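Local coordinates for protein putative 2,5-diketo-D-gluconic acid reductase B (Sinorhizobium meliloti, PDB 3UP8) that probably reduces methylglyoxal to hydroxyacetone with NADPH, as an aldo/keto reductase built on a TIM barrel, at residues Asp217-Glu222 and Met273-Glu278. Numbering follows the deposited sequence.
Sequences DPLLTE and MAAVRE
Leu-220 and Val-276 meet on the buried side of a nearly antiparallel pair of helices at the periphery of an aldo/keto reductase (beta/alpha)8 barrel, an example of how two helices that stand well apart can be joined by a few apolar side chains. The axes of 218-222 and 273-277 come no closer than 10.8 Å and run at 162° to each other, and the contact is wholly apolar in its side chains. Side chain against side chain, the tighter pair is the buried one. There CD2 of Leu-220 touches CG2 of Val-276 at 3.7 Å, the two side chains crossing at about a right angle, methyl against methyl. In Leu-220 CG lies beside the backbone N (chi1 -56°); CD1 runs on extended, and CD2, the other branch, turns to Val-276. Helix 231-240 closes this side, with Ala-231 against Leu-220 and Trp-238 against Val-276, while Leu-279 also packs on Leu-220.

The second pair, Leu-219 and Ala-275, is partly open to solvent, and its side chains meet less closely. Leu-219 sets off from its backbone toward helix 270-277, yet its CD2 stays 4.2 Å from the CB of Ala-275; the methyl comes nearer to the main chain of that residue, consistent with the small alanine.

The start of helix 218-227 is fixed by its own polar groups. Asp-217 is the N-cap: its OD1 accepts from Leu-220 N at 3.1 Å, while OD2 is bound by the hydroxyl of Tyr-186. The carbonyl oxygen of Asp-217 receives both Thr-221 N and Thr-221 OG1, from opposite faces of its plane. Across the helix pair, the nearest approach is that of Leu-219 CD2 to the carbonyl oxygen of Ala-275, at 3.6 Å.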
loop_
_atom_site.group_PDB
_atom_site.type_symbol
_atom_site.label_atom_id
_atom_site.label_comp_id
_atom_site.label_asym_id
_atom_site.label_seq_id
_atom_site.Cartn_x
_atom_site.Cartn_y
_atom_site.Cartn_z
ATOM N N ASP A 217 -18.181 -8.970 10.388
ATOM C CA ASP A 217 -18.061 -8.469 11.746
ATOM C C ASP A 217 -19.322 -7.709 12.162
ATOM O O ASP A 217 -19.744 -6.779 11.468
ATOM C CB ASP A 217 -16.819 -7.591 11.900
ATOM C CG ASP A 217 -16.478 -7.316 13.351
ATOM O OD1 ASP A 217 -17.202 -6.530 13.992
ATOM O OD2 ASP A 217 -15.476 -7.866 13.856
ATOM N N PRO A 218 -19.928 -8.112 13.295
ATOM C CA PRO A 218 -21.163 -7.479 13.781
ATOM C C PRO A 218 -20.954 -6.041 14.257
ATOM O O PRO A 218 -21.807 -5.187 13.997
ATOM C CB PRO A 218 -21.590 -8.375 14.953
ATOM C CG PRO A 218 -20.324 -9.053 15.401
ATOM C CD PRO A 218 -19.504 -9.235 14.155
ATOM N N LEU A 219 -19.844 -5.770 14.946
ATOM C CA LEU A 219 -19.560 -4.404 15.371
ATOM C C LEU A 219 -19.405 -3.470 14.161
ATOM O O LEU A 219 -19.950 -2.358 14.152
ATOM C CB LEU A 219 -18.343 -4.330 16.298
ATOM C CG LEU A 219 -17.859 -2.921 16.693
ATOM C CD1 LEU A 219 -18.816 -2.217 17.658
ATOM C CD2 LEU A 219 -16.456 -2.969 17.288
ATOM N N LEU A 220 -18.682 -3.933 13.142
ATOM C CA LEU A 220 -18.452 -3.129 11.933
ATOM C C LEU A 220 -19.718 -2.930 11.105
ATOM O O LEU A 220 -19.904 -1.882 10.490
ATOM C CB LEU A 220 -17.332 -3.722 11.070
ATOM C CG LEU A 220 -15.971 -3.920 11.749
ATOM C CD1 LEU A 220 -14.938 -4.462 10.755
ATOM C CD2 LEU A 220 -15.476 -2.647 12.423
ATOM N N THR A 221 -20.589 -3.934 11.092
ATOM C CA THR A 221 -21.889 -3.803 10.440
ATOM C C THR A 221 -22.761 -2.804 11.204
ATOM O O THR A 221 -23.524 -2.053 10.593
ATOM C CB THR A 221 -22.604 -5.167 10.315
ATOM O OG1 THR A 221 -21.762 -6.082 9.604
ATOM C CG2 THR A 221 -23.919 -5.028 9.567
ATOM N N GLU A 222 -22.626 -2.787 12.530
ATOM C CA GLU A 222 -23.389 -1.873 13.378
ATOM C C GLU A 222 -22.971 -0.428 13.128
ATOM O O GLU A 222 -23.815 0.460 12.948
ATOM C CB GLU A 222 -23.232 -2.215 14.865
ATOM C CG GLU A 222 -24.209 -1.431 15.756
ATOM C CD GLU A 222 -23.820 -1.394 17.226
ATOM O OE1 GLU A 222 -23.151 -2.337 17.721
ATOM O OE2 GLU A 222 -24.211 -0.419 17.901
HETATM N N MSE A 273 -13.902 4.969 16.549
HETATM C CA MSE A 273 -12.482 4.692 16.285
HETATM C C MSE A 273 -11.851 3.813 17.373
HETATM O O MSE A 273 -11.157 2.840 17.067
HETATM C CB MSE A 273 -11.683 5.999 16.141
HETATM C CG MSE A 273 -12.040 6.844 14.910
HETATM SE SE MSE A 273 -11.497 6.073 13.181
HETATM C CE MSE A 273 -9.580 6.193 13.535
ATOM N N ALA A 274 -12.089 4.165 18.638
ATOM C CA ALA A 274 -11.609 3.379 19.780
ATOM C C ALA A 274 -12.162 1.949 19.778
ATOM O O ALA A 274 -11.431 1.005 20.073
ATOM C CB ALA A 274 -11.954 4.083 21.109
ATOM N N ALA A 275 -13.441 1.804 19.432
ATOM C CA ALA A 275 -14.122 0.502 19.401
ATOM C C ALA A 275 -13.565 -0.422 18.319
ATOM O O ALA A 275 -13.380 -1.627 18.553
ATOM C CB ALA A 275 -15.613 0.686 19.201
ATOM N N VAL A 276 -13.313 0.132 17.133
ATOM C CA VAL A 276 -12.706 -0.655 16.052
ATOM C C VAL A 276 -11.301 -1.091 16.460
ATOM O O VAL A 276 -10.897 -2.221 16.182
ATOM C CB VAL A 276 -12.715 0.080 14.703
ATOM C CG1 VAL A 276 -11.954 -0.714 13.655
ATOM C CG2 VAL A 276 -14.136 0.269 14.231
ATOM N N ARG A 277 -10.586 -0.208 17.153
ATOM C CA ARG A 277 -9.247 -0.496 17.668
ATOM C C ARG A 277 -9.226 -1.699 18.636
ATOM O O ARG A 277 -8.235 -2.454 18.682
ATOM C CB ARG A 277 -8.667 0.760 18.331
ATOM C CG ARG A 277 -7.166 0.708 18.622
ATOM C CD ARG A 277 -6.769 1.736 19.686
ATOM N NE ARG A 277 -5.687 1.249 20.561
ATOM C CZ ARG A 277 -5.851 0.431 21.610
ATOM N NH1 ARG A 277 -7.056 -0.027 21.946
ATOM N NH2 ARG A 277 -4.796 0.053 22.328
ATOM N N GLU A 278 -10.318 -1.876 19.386
ATOM C CA GLU A 278 -10.471 -2.995 20.339
ATOM C C GLU A 278 -10.553 -4.384 19.695
ATOM O O GLU A 278 -10.448 -5.396 20.391
ATOM C CB GLU A 278 -11.718 -2.809 21.220
ATOM C CG GLU A 278 -11.711 -1.590 22.133
ATOM C CD GLU A 278 -10.550 -1.564 23.128
ATOM O OE1 GLU A 278 -9.946 -2.633 23.410
ATOM O OE2 GLU A 278 -10.254 -0.455 23.639
#